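Putative surface anchored protein (Clostridium perfringens B, PDB 4NI6) probably forms part of a bacterial cell-surface adhesin, as one Ig-like domain of a repetitive shaft stabilized by autocatalytically formed internal ester cross-links. Local coordinates at residues T51-V57 with E96-E102; K40-A44 with K122-K126. All blocks are in the same frame, centred on the assembly; numbering follows the deposited sequence. Where two conformers were deposited one is given.

Interaction 1. Residues T51-V57 with E96-E102; sequences TGKLMHV and EKYVVFE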
ATOM      1  N   THR A  51       4.389   6.073   3.392  1.00  9.21           N
ATOM      2  CA  THR A  51       5.213   4.842   3.461  1.00  8.83           C
ATOM      3  C   THR A  51       4.380   3.634   3.102  1.00  8.26           C
ATOM      4  O   THR A  51       3.372   3.341   3.718  1.00  9.30           O
ATOM      5  CB  THR A  51       5.780   4.635   4.872  1.00 10.16           C
ATOM      6  OG1 THR A  51       6.632   5.733   5.204  1.00 10.75           O
ATOM      7  CG2 THR A  51       6.590   3.309   4.956  1.00 11.46           C
ATOM      8  N   GLY A  52       4.822   2.925   2.064  1.00  8.77           N
ATOM      9  CA  GLY A  52       4.221   1.648   1.683  1.00  9.26           C
ATOM     10  C   GLY A  52       5.148   0.506   1.993  1.00  8.75           C
ATOM     11  O   GLY A  52       6.357   0.646   1.908  1.00  9.81           O
ATOM     12  N   LYS A  53       4.555  -0.558   2.506  1.00  8.68           N
ATOM     13  CA  LYS A  53       5.298  -1.774   2.823  1.00  9.49           C
ATOM     14  C   LYS A  53       4.659  -2.958   2.141  1.00 10.02           C
ATOM     15  O   LYS A  53       3.436  -3.110   2.099  1.00 12.00           O
ATOM     16  CB  LYS A  53       5.325  -2.004   4.317  1.00 10.63           C
ATOM     17  CG  LYS A  53       6.131  -0.945   5.058  1.00 12.25           C
ATOM     18  CD  LYS A  53       6.090  -1.147   6.554  1.00 14.67           C
ATOM     19  CE  LYS A  53       6.887  -0.055   7.255  1.00 16.12           C
ATOM     20  NZ  LYS A  53       8.306  -0.093   6.776  1.00 20.53           N
ATOM     21  N   LEU A  54       5.507  -3.830   1.585  1.00  9.28           N
ATOM     22  CA  LEU A  54       5.058  -5.097   1.020  1.00  9.82           C
ATOM     23  C   LEU A  54       5.414  -6.178   2.039  1.00  8.51           C
ATOM     24  O   LEU A  54       6.587  -6.358   2.359  1.00 10.00           O
ATOM     25  CB  LEU A  54       5.763  -5.371  -0.315  1.00 10.10           C
ATOM     26  CG  LEU A  54       5.314  -6.601  -1.088  1.00 10.50           C
ATOM     27  CD1 LEU A  54       3.839  -6.521  -1.441  1.00 10.00           C
ATOM     28  CD2 LEU A  54       6.165  -6.773  -2.338  1.00 13.56           C
ATOM     29  N   MET A  55       4.398  -6.844   2.572  1.00  9.19           N
ATOM     30  CA  MET A  55       4.567  -7.810   3.666  1.00  9.72           C
ATOM     31  C   MET A  55       4.266  -9.225   3.170  1.00  9.46           C
ATOM     32  O   MET A  55       3.233  -9.452   2.552  1.00 11.15           O
ATOM     33  CB  MET A  55       3.564  -7.486   4.765  1.00 10.57           C
ATOM     34  CG  MET A  55       3.619  -6.039   5.269  1.00 10.75           C
ATOM     35  SD  MET A  55       5.222  -5.507   5.947  1.00 12.21           S
ATOM     36  CE  MET A  55       5.224  -6.496   7.423  1.00 15.56           C
ATOM     37  N   HIS A  56       5.169 -10.150   3.452  1.00 10.68           N
ATOM     38  CA  HIS A  56       4.935 -11.573   3.244  1.00 11.42           C
ATOM     39  C   HIS A  56       4.049 -12.079   4.350  1.00 11.87           C
ATOM     40  O   HIS A  56       4.345 -11.906   5.539  1.00 13.86           O
ATOM     41  CB  HIS A  56       6.294 -12.262   3.222  1.00 13.10           C
ATOM     42  CG  HIS A  56       6.244 -13.745   3.059  1.00 13.96           C
ATOM     43  ND1 HIS A  56       7.269 -14.520   3.451  1.00 32.02           N
ATOM     44  CD2 HIS A  56       5.277 -14.602   2.552  1.00 14.13           C
ATOM     45  CE1 HIS A  56       7.020 -15.804   3.130  1.00 32.07           C
ATOM     46  NE2 HIS A  56       5.798 -15.873   2.606  1.00 19.28           N
ATOM     47  N   VAL A  57       2.889 -12.603   3.968  1.00 12.21           N
ATOM     48  CA  VAL A  57       1.897 -13.139   4.913  1.00 13.70           C
ATOM     49  C   VAL A  57       2.080 -14.637   5.066  1.00 16.85           C
ATOM     50  O   VAL A  57       1.826 -15.391   4.122  1.00 22.53           O
ATOM     51  CB  VAL A  57       0.455 -12.908   4.420  1.00 16.93           C
ATOM     52  CG1 VAL A  57      -0.555 -13.371   5.461  1.00 20.32           C
ATOM     53  CG2 VAL A  57       0.247 -11.456   4.045  1.00 18.25           C
ATOM     54  N   GLU A  96       3.624 -18.053  -2.451  1.00 16.99           N
ATOM     55  CA  GLU A  96       3.434 -17.179  -1.308  1.00 14.79           C
ATOM     56  C   GLU A  96       2.507 -16.009  -1.570  1.00 13.18           C
ATOM     57  O   GLU A  96       2.261 -15.604  -2.712  1.00 13.18           O
ATOM     58  CB  GLU A  96       4.804 -16.735  -0.786  1.00 16.19           C
ATOM     59  CG  GLU A  96       5.713 -17.887  -0.331  1.00 16.28           C
ATOM     60  CD  GLU A  96       5.101 -18.738   0.777  1.00 19.55           C
ATOM     61  OE1 GLU A  96       4.711 -18.166   1.837  1.00 17.57           O
ATOM     62  OE2 GLU A  96       4.859 -19.940   0.520  1.00 19.59           O
ATOM     63  N   LYS A  97       2.001 -15.511  -0.457  1.00 12.51           N
ATOM     64  CA  LYS A  97       1.043 -14.412  -0.409  1.00 12.23           C
ATOM     65  C   LYS A  97       1.682 -13.174   0.201  1.00  9.88           C
ATOM     66  O   LYS A  97       2.409 -13.270   1.179  1.00 10.64           O
ATOM     67  CB  LYS A  97      -0.156 -14.836   0.443  1.00 13.11           C
ATOM     68  CG  LYS A  97      -1.267 -13.796   0.546  1.00 14.64           C
ATOM     69  CD  LYS A  97      -2.267 -14.188   1.619  1.00 25.69           C
ATOM     70  CE  LYS A  97      -3.287 -15.184   1.113  1.00 25.15           C
ATOM     71  NZ  LYS A  97      -4.303 -15.444   2.177  1.00 26.36           N
ATOM     72  N   TYR A  98       1.415 -12.031  -0.429  1.00 10.18           N
ATOM     73  CA  TYR A  98       1.965 -10.739  -0.003  1.00 10.23           C
ATOM     74  C   TYR A  98       0.866  -9.707   0.045  1.00  9.29           C
ATOM     75  O   TYR A  98      -0.016  -9.698  -0.769  1.00 11.50           O
ATOM     76  CB  TYR A  98       3.043 -10.244  -0.975  1.00 10.65           C
ATOM     77  CG  TYR A  98       4.188 -11.244  -1.138  1.00 10.69           C
ATOM     78  CD1 TYR A  98       4.108 -12.323  -2.055  1.00 11.68           C
ATOM     79  CD2 TYR A  98       5.309 -11.155  -0.360  1.00 11.93           C
ATOM     80  CE1 TYR A  98       5.102 -13.312  -2.124  1.00 15.77           C
ATOM     81  CE2 TYR A  98       6.293 -12.132  -0.408  1.00 16.30           C
ATOM     82  CZ  TYR A  98       6.196 -13.179  -1.314  1.00 15.24           C
ATOM     83  OH  TYR A  98       7.211 -14.090  -1.420  1.00 17.60           O
ATOM     84  N   VAL A  99       0.972  -8.768   0.997  1.00  9.38           N
ATOM     85  CA  VAL A  99      -0.011  -7.687   1.154  1.00  9.52           C
ATOM     86  C   VAL A  99       0.686  -6.341   1.303  1.00  8.43           C
ATOM     87  O   VAL A  99       1.737  -6.244   1.902  1.00  9.50           O
ATOM     88  CB  VAL A  99      -0.962  -8.000   2.336  1.00  9.08           C
ATOM     89  CG1 VAL A  99      -0.227  -8.042   3.677  1.00 12.24           C
ATOM     90  CG2 VAL A  99      -2.147  -7.035   2.410  1.00 10.95           C
ATOM     91  N   VAL A 100       0.045  -5.333   0.721  1.00  8.73           N
ATOM     92  CA  VAL A 100       0.547  -3.955   0.821  1.00  8.73           C
ATOM     93  C   VAL A 100      -0.115  -3.189   1.952  1.00  8.31           C
ATOM     94  O   VAL A 100      -1.340  -3.245   2.086  1.00  9.49           O
ATOM     95  CB  VAL A 100       0.339  -3.185  -0.482  1.00  9.70           C
ATOM     96  CG1 VAL A 100       0.835  -1.742  -0.363  1.00 10.21           C
ATOM     97  CG2 VAL A 100       1.036  -3.879  -1.650  1.00 11.85           C
ATOM     98  N   PHE A 101       0.735  -2.619   2.804  1.00  8.57           N
ATOM     99  CA  PHE A 101       0.326  -1.677   3.848  1.00  9.12           C
ATOM    100  C   PHE A 101       0.675  -0.250   3.387  1.00  8.63           C
ATOM    101  O   PHE A 101       1.701  -0.030   2.738  1.00  9.76           O
ATOM    102  CB  PHE A 101       1.123  -1.971   5.090  1.00  9.61           C
ATOM    103  CG  PHE A 101       0.675  -3.165   5.889  1.00  9.99           C
ATOM    104  CD1 PHE A 101      -0.331  -4.022   5.461  1.00  9.99           C
ATOM    105  CD2 PHE A 101       1.310  -3.441   7.098  1.00 11.23           C
ATOM    106  CE1 PHE A 101      -0.706  -5.123   6.216  1.00 11.27           C
ATOM    107  CE2 PHE A 101       0.933  -4.537   7.869  1.00 12.83           C
ATOM    108  CZ  PHE A 101      -0.066  -5.385   7.422  1.00 12.67           C
ATOM    109  N   GLU A 102      -0.136   0.746   3.803  1.00  9.41           N
ATOM    110  CA  GLU A 102       0.146   2.166   3.510  1.00  9.69           C
ATOM    111  C   GLU A 102      -0.108   3.017   4.750  1.00 10.14           C
ATOM    112  O   GLU A 102      -1.037   2.738   5.506  1.00 11.37           O
ATOM    113  CB  GLU A 102      -0.778   2.672   2.413  1.00  9.74           C
ATOM    114  CG  GLU A 102      -0.556   2.064   1.045  1.00  9.16           C
ATOM    115  CD  GLU A 102       0.705   2.515   0.307  1.00  9.34           C
ATOM    116  OE1 GLU A 102       0.948   1.989  -0.822  1.00 10.31           O
ATOM    117  OE2 GLU A 102       1.532   3.254   0.859  1.00  9.44           O
TER
HETATM  118  O   HOH W   1       2.272 -17.014   2.096  1.00 16.98           O
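His56 NE2 donates a short, nearly straight hydrogen bond (2.7 Å) to Glu96 OE1, a His-carboxylate pair at the edge of the imidazole. The same Glu96 OE1 accepts from a water that lies 2.6 Å from Val57 O and 3.0 Å from Lys97 N, so the acidic side chain joins the end of 51-57 to the start of 96-102, both directly and through solvent. From there a backbone ladder runs along the strands. Val57 N reaches Lys97 O at 2.9 Å, and Met55 and Val99 bond reciprocally, as do Lys53 and Phe101. The two reciprocal pairs mark 51-57 and 97-102 as adjacent antiparallel strands in one sheet of the Ig-like sandwich. Leu54, Tyr98, Val100 and Glu102 turn inward, Val100 meeting Val7 and Phe87 of the opposing sheet. On that face Leu54 CD1 packs 3.8 Å from Tyr98 CB and 3.9 Å from Val100 CG2, while the His56 and Tyr98 rings lie near parallel but slid apart, with centroids 5.1 Å from each other. Glycine suits position 52 because Glu102 OE2 comes within 3.2 Å of Gly52 CA, where a beta carbon would clash. The other face carries Lys53, whose ammonium forms a salt bridge with Glu65. Beside it Met55 CG sits over the Phe101 ring in a CH-pi contact, 4.0 Å from its centroid, and Val57 CG2 touches Val99 CG1 at 3.5 Å.

Interaction 2. Residues K40-A44 with K122-K126; sequences KDLVA and KQVVK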
ATOM      1  N   LYS A  40      -9.312  10.143   1.396  1.00 11.99           N
ATOM      2  CA  LYS A  40     -10.337  11.140   1.687  1.00 13.73           C
ATOM      3  C   LYS A  40     -10.119  11.614   3.108  1.00 12.37           C
ATOM      4  O   LYS A  40      -9.450  10.984   3.925  1.00 14.33           O
ATOM      5  CB  LYS A  40     -11.728  10.500   1.579  1.00 18.08           C
ATOM      6  N   ASP A  41     -10.676  12.787   3.393  1.00 16.21           N
ATOM      7  CA  ASP A  41     -10.595  13.398   4.716  1.00 17.71           C
ATOM      8  C   ASP A  41      -9.182  13.756   5.170  1.00 14.76           C
ATOM      9  O   ASP A  41      -8.891  13.862   6.361  1.00 17.12           O
ATOM     10  CB  ASP A  41     -11.370  12.571   5.733  1.00 26.73           C
ATOM     11  CG  ASP A  41     -12.869  12.725   5.560  1.00 40.17           C
ATOM     12  OD1 ASP A  41     -13.359  13.876   5.599  1.00 56.17           O
ATOM     13  OD2 ASP A  41     -13.525  11.736   5.198  1.00 27.34           O
ATOM     14  N   LEU A  42      -8.328  14.039   4.192  1.00 15.00           N
ATOM     15  CA  LEU A  42      -7.059  14.670   4.450  1.00 13.82           C
ATOM     16  C   LEU A  42      -7.219  16.195   4.346  1.00 12.99           C
ATOM     17  O   LEU A  42      -8.324  16.708   4.116  1.00 14.99           O
ATOM     18  CB  LEU A  42      -6.008  14.144   3.466  1.00 14.87           C
ATOM     19  CG  LEU A  42      -5.815  12.613   3.499  1.00 14.86           C
ATOM     20  CD1 LEU A  42      -4.552  12.221   2.741  1.00 13.37           C
ATOM     21  CD2 LEU A  42      -5.774  12.068   4.911  1.00 17.61           C
ATOM     22  N   VAL A  43      -6.115  16.906   4.481  1.00 11.56           N
ATOM     23  CA  VAL A  43      -6.186  18.367   4.442  1.00 12.30           C
ATOM     24  C   VAL A  43      -5.669  18.843   3.079  1.00 10.35           C
ATOM     25  O   VAL A  43      -4.533  18.547   2.661  1.00 11.14           O
ATOM     26  CB  VAL A  43      -5.360  19.002   5.579  1.00 12.40           C
ATOM     27  CG1 VAL A  43      -5.394  20.535   5.483  1.00 13.20           C
ATOM     28  CG2 VAL A  43      -5.913  18.544   6.930  1.00 13.21           C
ATOM     29  N   ALA A  44      -6.540  19.499   2.336  1.00 10.93           N
ATOM     30  CA  ALA A  44      -6.193  19.980   1.022  1.00 11.32           C
ATOM     31  C   ALA A  44      -4.874  20.745   1.001  1.00 10.43           C
ATOM     32  O   ALA A  44      -4.609  21.617   1.872  1.00 11.91           O
ATOM     33  CB  ALA A  44      -7.325  20.836   0.461  1.00 14.16           C
ATOM     34  N   LYS A 122       0.784  15.464  14.063  0.50 15.74           N
ATOM     35  CA  LYS A 122       0.632  15.176  12.629  0.50 15.82           C
ATOM     36  C   LYS A 122      -0.604  14.277  12.407  0.50 13.81           C
ATOM     37  O   LYS A 122      -0.918  13.426  13.246  0.50 16.93           O
ATOM     38  CB  LYS A 122       1.906  14.494  12.066  0.50 15.37           C
ATOM     39  CG  LYS A 122       3.215  15.292  12.192  0.50 11.90           C
ATOM     40  CD  LYS A 122       4.466  14.459  11.848  0.50 14.76           C
ATOM     41  CE  LYS A 122       5.772  15.188  12.189  0.50 15.95           C
ATOM     42  NZ  LYS A 122       7.040  14.463  11.868  0.50 16.84           N
ATOM     43  N   GLN A 123      -1.359  14.543  11.342  1.00 13.21           N
ATOM     44  CA  GLN A 123      -2.456  13.666  10.938  1.00 13.94           C
ATOM     45  C   GLN A 123      -1.874  12.370  10.369  1.00 12.01           C
ATOM     46  O   GLN A 123      -1.057  12.422   9.450  1.00 14.64           O
ATOM     47  CB  GLN A 123      -3.307  14.324   9.855  1.00 13.82           C
ATOM     48  CG  GLN A 123      -4.520  13.466   9.521  1.00 15.76           C
ATOM     49  CD  GLN A 123      -5.371  14.050   8.428  1.00 13.65           C
ATOM     50  OE1 GLN A 123      -4.894  14.769   7.564  1.00 16.52           O
ATOM     51  NE2 GLN A 123      -6.628  13.684   8.424  1.00 14.88           N
ATOM     52  N   VAL A 124      -2.254  11.233  10.938  1.00 13.09           N
ATOM     53  CA  VAL A 124      -1.814   9.912  10.434  1.00 12.85           C
ATOM     54  C   VAL A 124      -3.071   9.207  10.004  1.00 13.91           C
ATOM     55  O   VAL A 124      -3.998   9.024  10.782  1.00 15.74           O
ATOM     56  CB  VAL A 124      -1.100   9.130  11.552  1.00 16.54           C
ATOM     57  CG1 VAL A 124      -0.864   7.689  11.112  1.00 19.65           C
ATOM     58  CG2 VAL A 124       0.222   9.803  11.898  1.00 20.48           C
ATOM     59  N   VAL A 125      -3.047   8.714   8.769  1.00 13.93           N
ATOM     60  CA  VAL A 125      -4.134   7.912   8.234  1.00 13.71           C
ATOM     61  C   VAL A 125      -3.485   6.710   7.551  1.00 13.42           C
ATOM     62  O   VAL A 125      -2.521   6.836   6.787  1.00 15.86           O
ATOM     63  CB  VAL A 125      -4.964   8.721   7.219  1.00 15.65           C
ATOM     64  CG1 VAL A 125      -6.179   7.942   6.765  1.00 17.52           C
ATOM     65  CG2 VAL A 125      -5.428  10.037   7.862  1.00 19.24           C
ATOM     66  N   LYS A 126      -3.960   5.529   7.903  1.00 14.13           N
ATOM     67  CA  LYS A 126      -3.280   4.330   7.455  1.00 15.49           C
ATOM     68  C   LYS A 126      -4.238   3.250   7.000  1.00 12.38           C
ATOM     69  O   LYS A 126      -5.425   3.296   7.295  1.00 13.85           O
ATOM     70  CB  LYS A 126      -2.377   3.837   8.557  1.00 18.68           C
ATOM     71  CG  LYS A 126      -3.106   3.272   9.751  1.00 24.12           C
ATOM     72  CD  LYS A 126      -2.162   3.126  10.932  1.00 39.88           C
ATOM     73  CE  LYS A 126      -1.478   4.443  11.249  1.00 46.32           C
ATOM     74  NZ  LYS A 126      -0.307   4.269  12.153  1.00 69.07           N
TER
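Gln123 has the most surface covered here, and it bridges a wide gap: its CA and that of Leu42, the nearest across the two segments, are 8.0 Å apart. Its side chain is extended, with chi1 and chi2 both t, which carries the amide from the strand to the loop backbone. Gln123 NE2 donates to Asp41 O at 3.1 Å, the single hydrogen bond between the segments. A glutamine is well matched to this place because its other amide atom is an acceptor: OE1 is bonded to the hydroxyl of Tyr48, which also bonds Val43 N, so strand and loop are joined through the tyrosine as well. Asp41 itself has positive phi and psi, in the left-handed region, a conformation that suits a turn and one that aspartate tolerates better than most residues.

Leu42, the buried residue of the loop, supplies the apolar half of the contact. Its CD2 lies 3.6 Å from Val125 CG2. Val125 is two residues beyond Gln123, and so points its beta-branched side chain to the same side of the strand, where a compact apolar group can meet the leucine next to the polar bridge.

The loop 40-44 is a crossover between the two sheets of the Ig-like sandwich, from strand 31-39 to strand 47-57, and Gln123 and Val125 fasten it to strand 121-139. That strand pairs with strand 97-106, Gln123 bonding to Ser106 and Val125 to Ala104, while on the short strand 109-111 Val43 touches Leu110 and Gln123 touches Ile111.

How the interactions relate
From the N terminus, the chain leaves strand 31-39 through the loop 40-44, which opens interaction 2, and at once enters strand 47-57, the first partner of interaction 1. After strands 63-74 and 81-90 it returns as strand 97-106, and interaction 1 closes a loop of 38 residues. Strand 121-139 then closes interaction 2 across 77 residues, so the shorter closure lies wholly within the longer and the two do not cross. Their centres are about 21 Å apart, yet they meet where Glu102 O lies 3.5 Å from Lys126 CB, since strands 97-106 and 121-139 are sheet neighbours. Interaction 1 pairs strands within that sheet; interaction 2 fastens a sheet-to-sheet connection to it.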